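Local coordinates for protein glycerol trinitrate reductase (Agrobacterium tumefaciens, PDB 5EPD) that probably binds FMN and uses NADH or NADPH to reduce substrates such as glycerol trinitrate, at residues G125-V130 / L203-K208; V149-N154 / V158-P163; G173-F178 / M229-A234. All coordinates share one frame; numbering follows the deposited sequence.

Contact 1 is buried, contact 3 partly buried among the barrel's outer helices, and contact 2 lies farthest from the centre of the chain. Contact 1 is polar: one glutamine on helix 202-207 hydrogen-bonds to the backbone of the loop that follows strand 117-122. Contact 3 is almost wholly apolar, joining helices 171-187 and 227-240 on the outside of the barrel. Leu-203, on the helix of contact 1, packs on Phe-178 and Val-232 of contact 3, so the two are neighbours. Contact 2 is a small hairpin with a surface salt bridge and valine packing. It touches contact 1 through Ser-161, which bonds to the backbone of Ser-128 and Val-130, but does not touch contact 3.

Contact 1 (G125-V130 / L203-K208); sequences GRISHV and LEQFAK
The flat carboxamide of Gln-205 lies mainly against the aliphatic arm of Arg-126. Gln-205 CD is 3.6 Å from Arg-126 CG, and the amide and guanidinium planes are turned 34° apart. The nearest approach to the guanidinium is by Gln-205 CG, which comes obliquely to within 3.9 Å of Arg-126 NE. Gln-205 OE1 accepts the backbone N-H of Arg-126, with N and OE1 3.1 Å apart. This bond is nearly straight at the hydrogen (163°), but the donor stands well to the side of the carbonyl and is tilted out of its plane. Gln-205 NE2 gives its hydrogens to the backbone oxygens of Gly-200 and Val-124, which settles which end of the amide is the oxygen. Glutamine suits this buried place because it can both donate and accept.

Arg-126 carries CG between its own N and carbonyl carbon (chi1 71°), which leads its extended chain past the amide that binds its N; its NH1 then bonds to Ile-145 O. Gly-125 has a positive phi and, lacking a side chain, lets Gln-205 OE1 come to 3.7 Å from its CA. Ile-127 then centres an inverse gamma turn. Just past the helix end, Lys-208 folds back, its NZ making a salt bridge of 2.7 Å with Glu-204 OE2, and Ser-250 O and Ser-253 OG hold the same ammonium. Side-chain binding of loop backbone joins the segments that follow barrel strands 117-122 and 193-196, at the C-terminal end of the TIM barrel, where old yellow enzymes carry their flavin, although this structure is free of FMN.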
loop_
_atom_site.group_PDB
_atom_site.type_symbol
_atom_site.label_atom_id
_atom_site.label_comp_id
_atom_site.label_asym_id
_atom_site.label_seq_id
_atom_site.Cartn_x
_atom_site.Cartn_y
_atom_site.Cartn_z
ATOM N N GLY A 125 3.552 7.521 10.252
ATOM C CA GLY A 125 4.520 7.773 11.316
ATOM C C GLY A 125 5.202 9.118 11.107
ATOM O O GLY A 125 4.528 10.139 10.910
ATOM N N ARG A 126 6.534 9.124 11.137
ATOM C CA ARG A 126 7.285 10.395 11.096
ATOM C C ARG A 126 7.297 11.104 9.735
ATOM O O ARG A 126 7.761 12.269 9.647
ATOM C CB ARG A 126 8.723 10.177 11.542
ATOM C CG ARG A 126 9.562 9.402 10.549
ATOM C CD ARG A 126 10.838 8.911 11.186
ATOM N NE ARG A 126 11.646 8.215 10.197
ATOM C CZ ARG A 126 12.966 8.034 10.262
ATOM N NH1 ARG A 126 13.702 8.487 11.282
ATOM N NH2 ARG A 126 13.554 7.362 9.289
ATOM N N ILE A 127 6.796 10.418 8.693
ATOM C CA ILE A 127 6.707 11.011 7.349
ATOM C C ILE A 127 5.391 11.787 7.242
ATOM O O ILE A 127 4.436 11.365 6.562
ATOM C CB ILE A 127 6.866 9.948 6.246
ATOM C CG1 ILE A 127 8.201 9.219 6.433
ATOM C CG2 ILE A 127 6.875 10.590 4.860
ATOM C CD1 ILE A 127 8.436 8.125 5.411
ATOM N N SER A 128 5.371 12.925 7.948
ATOM C CA SER A 128 4.241 13.857 7.946
ATOM C C SER A 128 4.723 15.272 8.266
ATOM O O SER A 128 5.931 15.533 8.365
ATOM C CB SER A 128 3.177 13.416 8.963
ATOM O OG SER A 128 1.985 14.179 8.826
ATOM N N HIS A 129 3.778 16.186 8.418
ATOM C CA HIS A 129 4.104 17.578 8.712
ATOM C C HIS A 129 3.085 18.071 9.722
ATOM O O HIS A 129 1.931 17.646 9.702
ATOM C CB HIS A 129 4.055 18.402 7.426
ATOM C CG HIS A 129 4.650 19.771 7.548
ATOM N ND1 HIS A 129 3.930 20.862 7.985
ATOM C CD2 HIS A 129 5.886 20.239 7.248
ATOM C CE1 HIS A 129 4.699 21.937 7.971
ATOM N NE2 HIS A 129 5.890 21.589 7.521
ATOM N N VAL A 130 3.521 18.944 10.619
ATOM C CA VAL A 130 2.635 19.531 11.651
ATOM C C VAL A 130 1.326 20.060 11.080
ATOM O O VAL A 130 0.254 19.863 11.650
ATOM C CB VAL A 130 3.358 20.614 12.509
ATOM C CG1 VAL A 130 4.345 19.962 13.453
ATOM C CG2 VAL A 130 4.090 21.644 11.646
ATOM N N LEU A 203 5.142 1.406 10.537
ATOM C CA LEU A 203 5.414 0.046 10.965
ATOM C C LEU A 203 6.838 -0.360 10.590
ATOM O O LEU A 203 7.446 -1.151 11.313
ATOM C CB LEU A 203 4.375 -0.934 10.396
ATOM C CG LEU A 203 2.896 -0.560 10.598
ATOM C CD1 LEU A 203 1.940 -1.593 9.991
ATOM C CD2 LEU A 203 2.609 -0.332 12.082
ATOM N N GLU A 204 7.356 0.164 9.467
ATOM C CA GLU A 204 8.734 -0.091 9.045
ATOM C C GLU A 204 9.709 0.725 9.918
ATOM O O GLU A 204 10.855 0.288 10.183
ATOM C CB GLU A 204 8.963 0.232 7.554
ATOM C CG GLU A 204 10.402 -0.084 7.095
ATOM C CD GLU A 204 10.724 0.279 5.642
ATOM O OE1 GLU A 204 10.892 1.484 5.326
ATOM O OE2 GLU A 204 10.869 -0.654 4.824
ATOM N N GLN A 205 9.271 1.898 10.375
ATOM C CA GLN A 205 10.110 2.703 11.248
ATOM C C GLN A 205 10.444 1.878 12.485
ATOM O O GLN A 205 11.541 1.969 13.001
ATOM C CB GLN A 205 9.412 3.992 11.672
ATOM C CG GLN A 205 9.433 5.096 10.641
ATOM C CD GLN A 205 8.237 6.015 10.788
ATOM O OE1 GLN A 205 7.893 6.446 11.902
ATOM N NE2 GLN A 205 7.592 6.323 9.670
ATOM N N PHE A 206 9.467 1.098 12.949
ATOM C CA PHE A 206 9.639 0.217 14.101
ATOM C C PHE A 206 10.515 -0.983 13.754
ATOM O O PHE A 206 11.367 -1.364 14.554
ATOM C CB PHE A 206 8.269 -0.281 14.631
ATOM C CG PHE A 206 7.648 0.608 15.684
ATOM C CD1 PHE A 206 6.893 1.716 15.326
ATOM C CD2 PHE A 206 7.816 0.328 17.044
ATOM C CE1 PHE A 206 6.310 2.527 16.290
ATOM C CE2 PHE A 206 7.241 1.145 18.013
ATOM C CZ PHE A 206 6.476 2.240 17.638
ATOM N N ALA A 207 10.268 -1.576 12.586
ATOM C CA ALA A 207 10.980 -2.743 12.119
ATOM C C ALA A 207 12.496 -2.550 11.872
ATOM O O ALA A 207 13.299 -3.456 12.132
ATOM C CB ALA A 207 10.314 -3.260 10.848
ATOM N N LYS A 208 12.876 -1.380 11.352
ATOM C CA LYS A 208 14.276 -1.092 10.989
ATOM C C LYS A 208 15.037 -0.261 12.049
ATOM O O LYS A 208 14.568 0.780 12.501
ATOM C CB LYS A 208 14.317 -0.422 9.597
ATOM C CG LYS A 208 13.896 -1.388 8.496
ATOM C CD LYS A 208 13.939 -0.784 7.099
ATOM C CE LYS A 208 13.654 -1.855 6.053
ATOM N NZ LYS A 208 13.522 -1.303 4.675
#

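Contact 2 (V149-N154 / V158-P163); sequences VKTFVN and VDVSEP
Lys-150 and Asp-159 form a salt bridge across an antiparallel hairpin, with NZ 3.0 Å from OD1. The ammonium reaches OD1 on its syn side, 27° out of the carboxylate plane. Both chains leave with chi1 near -57°, run side by side in the same direction, and the lysine bends at its last torsion to bring NZ over to the acid. Opposite charges suit these exposed positions, where the long lysine chain can bridge a non-hydrogen-bonded pair. The backbone bonds come next. Thr-151 and Val-158 form a hydrogen-bonded pair, with Thr-151 N 2.7 Å from Val-158 O and Val-158 N 3.0 Å from Thr-151 O. Beyond the salt-bridged pair, Val-160 N binds Val-149 O at 3.1 Å, nearly straight.

Thr-151, Val-149 and Val-160 pack beside the backbone bonds. The Thr-151 and Val-160 side chains cross at about a right angle, CG2 to CG1 3.8 Å. Val-149 CG2 adds a looser apolar touch on Val-160 CG1 at 4.2 Å. Threonine and valine are both beta-branched and favour extended backbone, and threonine adds a hydroxyl: with OG1 opposite its own N (chi1 -179°), Thr-151 bonds to Gly-87 O while its methyl lies against Val-160.

The hairpin, strands 150-153 and 156-159, lies in the long excursion between barrel strand 117-122 and helix 171-187. Phe-152 makes backbone bonds with Gln-89, in the connection after strand 73-80, and past the end of strand 156-159 Ser-161 bonds to the backbone of Ser-128 in the loop that follows strand 117-122.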
loop_
_atom_site.group_PDB
_atom_site.type_symbol
_atom_site.label_atom_id
_atom_site.label_comp_id
_atom_site.label_asym_id
_atom_site.label_seq_id
_atom_site.Cartn_x
_atom_site.Cartn_y
_atom_site.Cartn_z
ATOM N N VAL A 149 13.416 13.320 4.329
ATOM C CA VAL A 149 12.598 13.361 3.119
ATOM C C VAL A 149 11.597 14.509 3.168
ATOM O O VAL A 149 11.321 15.075 4.229
ATOM C CB VAL A 149 11.859 12.023 2.842
ATOM C CG1 VAL A 149 12.835 10.842 2.910
ATOM C CG2 VAL A 149 10.654 11.821 3.768
ATOM N N LYS A 150 11.096 14.871 1.996
ATOM C CA LYS A 150 10.059 15.898 1.869
ATOM C C LYS A 150 8.710 15.243 1.697
ATOM O O LYS A 150 8.606 14.047 1.390
ATOM C CB LYS A 150 10.319 16.793 0.663
ATOM C CG LYS A 150 11.680 17.474 0.654
ATOM C CD LYS A 150 11.838 18.294 -0.615
ATOM C CE LYS A 150 13.226 18.893 -0.720
ATOM N NZ LYS A 150 13.547 19.784 0.448
ATOM N N THR A 151 7.668 16.023 1.915
ATOM C CA THR A 151 6.310 15.563 1.671
ATOM C C THR A 151 5.581 16.647 0.903
ATOM O O THR A 151 6.134 17.730 0.686
ATOM C CB THR A 151 5.573 15.204 2.970
ATOM O OG1 THR A 151 4.266 14.737 2.648
ATOM C CG2 THR A 151 5.462 16.420 3.912
ATOM N N PHE A 152 4.362 16.329 0.465
ATOM C CA PHE A 152 3.576 17.176 -0.416
ATOM C C PHE A 152 2.512 17.716 0.496
ATOM O O PHE A 152 1.622 16.980 0.915
ATOM C CB PHE A 152 2.991 16.336 -1.547
ATOM C CG PHE A 152 2.083 17.081 -2.498
ATOM C CD1 PHE A 152 2.388 18.365 -2.958
ATOM C CD2 PHE A 152 0.923 16.461 -3.002
ATOM C CE1 PHE A 152 1.531 19.021 -3.862
ATOM C CE2 PHE A 152 0.078 17.123 -3.902
ATOM C CZ PHE A 152 0.385 18.399 -4.330
ATOM N N VAL A 153 2.669 18.989 0.852
ATOM C CA VAL A 153 1.776 19.705 1.784
ATOM C C VAL A 153 1.775 21.190 1.376
ATOM O O VAL A 153 2.753 21.674 0.777
ATOM C CB VAL A 153 2.206 19.484 3.261
ATOM C CG1 VAL A 153 3.624 19.938 3.480
ATOM C CG2 VAL A 153 1.294 20.209 4.227
ATOM N N ASN A 154 0.676 21.897 1.644
ATOM C CA ASN A 154 0.512 23.299 1.173
ATOM C C ASN A 154 0.860 23.431 -0.303
ATOM O O ASN A 154 1.526 24.385 -0.691
ATOM C CB ASN A 154 1.386 24.300 1.966
ATOM C CG ASN A 154 1.210 24.182 3.470
ATOM O OD1 ASN A 154 2.189 24.012 4.205
ATOM N ND2 ASN A 154 -0.039 24.258 3.941
ATOM N N VAL A 158 7.927 20.070 1.130
ATOM C CA VAL A 158 8.564 20.604 2.316
ATOM C C VAL A 158 9.152 19.445 3.122
ATOM O O VAL A 158 8.645 18.299 3.073
ATOM C CB VAL A 158 7.525 21.378 3.160
ATOM C CG1 VAL A 158 6.561 20.419 3.828
ATOM C CG2 VAL A 158 8.187 22.232 4.245
ATOM N N ASP A 159 10.214 19.718 3.874
ATOM C CA ASP A 159 10.768 18.683 4.744
ATOM C C ASP A 159 9.713 18.254 5.773
ATOM O O ASP A 159 8.908 19.067 6.257
ATOM C CB ASP A 159 12.026 19.172 5.446
ATOM C CG ASP A 159 13.096 19.609 4.482
ATOM O OD1 ASP A 159 13.200 19.055 3.376
ATOM O OD2 ASP A 159 13.836 20.538 4.824
ATOM N N VAL A 160 9.691 16.968 6.069
ATOM C CA VAL A 160 8.835 16.460 7.125
ATOM C C VAL A 160 9.294 17.016 8.475
ATOM O O VAL A 160 10.446 17.416 8.639
ATOM C CB VAL A 160 8.782 14.912 7.147
ATOM C CG1 VAL A 160 8.077 14.403 5.882
ATOM C CG2 VAL A 160 10.179 14.277 7.294
ATOM N N SER A 161 8.373 17.056 9.429
ATOM C CA SER A 161 8.625 17.640 10.722
ATOM C C SER A 161 9.340 16.657 11.632
ATOM O O SER A 161 9.309 15.435 11.404
ATOM C CB SER A 161 7.302 18.021 11.363
ATOM O OG SER A 161 6.558 18.890 10.521
ATOM N N GLU A 162 9.958 17.216 12.678
ATOM C CA GLU A 162 10.495 16.458 13.813
ATOM C C GLU A 162 9.363 15.664 14.479
ATOM O O GLU A 162 8.328 16.230 14.810
ATOM C CB GLU A 162 11.086 17.424 14.847
ATOM C CG GLU A 162 12.270 18.249 14.342
ATOM C CD GLU A 162 13.558 17.448 14.249
ATOM O OE1 GLU A 162 13.597 16.332 14.833
ATOM O OE2 GLU A 162 14.519 17.946 13.593
ATOM N N PRO A 163 9.540 14.346 14.652
ATOM C CA PRO A 163 8.481 13.583 15.283
ATOM C C PRO A 163 8.675 13.420 16.787
ATOM O O PRO A 163 9.778 13.585 17.280
ATOM C CB PRO A 163 8.624 12.216 14.617
ATOM C CG PRO A 163 10.100 12.078 14.367
ATOM C CD PRO A 163 10.578 13.471 14.056
#

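Contact 3 (G173-F178 / M229-A234); sequences GIVDDF and MLEVTA
Val-232 sets one methyl over the face of the Phe-178 ring in a CH-pi contact, with CG1 3.6 Å from the ring centroid and offset toward the rim nearest CG. The approach is tight: Val-232 CG1 and Phe-178 CG are 3.4 Å apart. Val-232 places CG1 opposite its backbone N (chi1 164°), sending that branch over the ring, while CG2 lies 3.7 Å from Phe-178 CD2 and also reaches Val-175. Phe-178, with chi1 -82°, swings its ring beside its own N and presents its face to the methyl.

Val-175 has the same rotamer as Val-232, and the two slide past each other in opposite directions, CG2 to CG2 at 4.1 Å. Compact beta-branched valines, with few rotamers, suit this seam of short apolar contacts. Glu-231 crosses Val-175 near a right angle, its OE1 4.1 Å from Val-175 CG2 and hydrogen-bonded to Tyr-218 OH.

The short segments of helices 171-187 and 227-240 approach to 8.9 Å at a crossing angle of -39°. They run roughly in the same direction, following barrel strands 117-122 and 193-196, and this is the helix packing expected around the outside of a TIM barrel.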
loop_
_atom_site.group_PDB
_atom_site.type_symbol
_atom_site.label_atom_id
_atom_site.label_comp_id
_atom_site.label_asym_id
_atom_site.label_seq_id
_atom_site.Cartn_x
_atom_site.Cartn_y
_atom_site.Cartn_z
ATOM N N GLY A 173 -3.493 1.551 21.191
ATOM C CA GLY A 173 -4.447 2.448 20.548
ATOM C C GLY A 173 -4.267 2.544 19.053
ATOM O O GLY A 173 -5.253 2.665 18.316
ATOM N N ILE A 174 -3.009 2.497 18.610
ATOM C CA ILE A 174 -2.706 2.500 17.184
ATOM C C ILE A 174 -3.084 1.156 16.559
ATOM O O ILE A 174 -3.625 1.141 15.459
ATOM C CB ILE A 174 -1.232 2.877 16.899
ATOM C CG1 ILE A 174 -1.018 4.375 17.161
ATOM C CG2 ILE A 174 -0.865 2.592 15.449
ATOM C CD1 ILE A 174 0.432 4.779 17.315
ATOM N N VAL A 175 -2.838 0.052 17.267
ATOM C CA VAL A 175 -3.241 -1.283 16.807
ATOM C C VAL A 175 -4.738 -1.313 16.634
ATOM O O VAL A 175 -5.258 -1.984 15.715
ATOM C CB VAL A 175 -2.881 -2.406 17.809
ATOM C CG1 VAL A 175 -3.541 -3.729 17.409
ATOM C CG2 VAL A 175 -1.370 -2.569 17.937
ATOM N N ASP A 176 -5.438 -0.602 17.519
ATOM C CA ASP A 176 -6.887 -0.565 17.433
ATOM C C ASP A 176 -7.409 0.306 16.296
ATOM O O ASP A 176 -8.478 0.023 15.748
ATOM C CB ASP A 176 -7.536 -0.121 18.737
ATOM C CG ASP A 176 -8.981 -0.572 18.814
ATOM O OD1 ASP A 176 -9.194 -1.800 18.716
ATOM O OD2 ASP A 176 -9.898 0.273 18.931
ATOM N N ASP A 177 -6.680 1.367 15.958
ATOM C CA ASP A 177 -7.040 2.192 14.793
ATOM C C ASP A 177 -6.926 1.407 13.503
ATOM O O ASP A 177 -7.758 1.587 12.623
ATOM C CB ASP A 177 -6.157 3.421 14.695
ATOM C CG ASP A 177 -6.370 4.383 15.839
ATOM O OD1 ASP A 177 -7.424 4.277 16.496
ATOM O OD2 ASP A 177 -5.478 5.228 16.084
ATOM N N PHE A 178 -5.907 0.546 13.384
ATOM C CA PHE A 178 -5.820 -0.393 12.258
ATOM C C PHE A 178 -6.961 -1.414 12.298
ATOM O O PHE A 178 -7.579 -1.712 11.258
ATOM C CB PHE A 178 -4.501 -1.160 12.241
ATOM C CG PHE A 178 -3.356 -0.409 11.622
ATOM C CD1 PHE A 178 -3.214 -0.343 10.239
ATOM C CD2 PHE A 178 -2.392 0.201 12.415
ATOM C CE1 PHE A 178 -2.137 0.333 9.661
ATOM C CE2 PHE A 178 -1.313 0.884 11.851
ATOM C CZ PHE A 178 -1.178 0.947 10.470
ATOM N N MET A 229 4.394 -4.317 13.890
ATOM C CA MET A 229 3.924 -4.794 12.573
ATOM C C MET A 229 3.090 -6.066 12.715
ATOM O O MET A 229 2.005 -6.177 12.139
ATOM C CB MET A 229 5.109 -5.044 11.602
ATOM C CG MET A 229 4.699 -5.417 10.161
ATOM S SD MET A 229 6.110 -5.691 9.058
ATOM C CE MET A 229 6.825 -4.039 8.980
ATOM N N LEU A 230 3.615 -7.017 13.489
ATOM C CA LEU A 230 2.969 -8.298 13.691
ATOM C C LEU A 230 1.691 -8.161 14.522
ATOM O O LEU A 230 0.686 -8.811 14.216
ATOM C CB LEU A 230 3.950 -9.280 14.353
ATOM C CG LEU A 230 5.199 -9.663 13.545
ATOM C CD1 LEU A 230 6.084 -10.550 14.411
ATOM C CD2 LEU A 230 4.842 -10.366 12.235
ATOM N N GLU A 231 1.720 -7.319 15.551
ATOM C CA GLU A 231 0.518 -7.050 16.342
ATOM C C GLU A 231 -0.561 -6.444 15.491
ATOM O O GLU A 231 -1.738 -6.788 15.635
ATOM C CB GLU A 231 0.814 -6.123 17.522
ATOM C CG GLU A 231 1.402 -6.891 18.701
ATOM C CD GLU A 231 1.845 -6.000 19.835
ATOM O OE1 GLU A 231 1.657 -4.772 19.721
ATOM O OE2 GLU A 231 2.387 -6.540 20.826
ATOM N N VAL A 232 -0.169 -5.529 14.603
ATOM C CA VAL A 232 -1.145 -4.851 13.745
ATOM C C VAL A 232 -1.775 -5.862 12.760
ATOM O O VAL A 232 -2.993 -5.968 12.670
ATOM C CB VAL A 232 -0.532 -3.617 13.028
ATOM C CG1 VAL A 232 -1.412 -3.165 11.866
ATOM C CG2 VAL A 232 -0.339 -2.462 14.003
ATOM N N THR A 233 -0.954 -6.629 12.059
ATOM C CA THR A 233 -1.460 -7.653 11.143
ATOM C C THR A 233 -2.310 -8.744 11.853
ATOM O O THR A 233 -3.299 -9.236 11.309
ATOM C CB THR A 233 -0.286 -8.309 10.367
ATOM O OG1 THR A 233 0.600 -7.295 9.877
ATOM C CG2 THR A 233 -0.782 -9.151 9.196
ATOM N N ALA A 234 -1.922 -9.128 13.060
ATOM C CA ALA A 234 -2.673 -10.129 13.833
ATOM C C ALA A 234 -4.089 -9.637 14.204
ATOM O O ALA A 234 -5.071 -10.401 14.123
ATOM C CB ALA A 234 -1.885 -10.517 15.093
#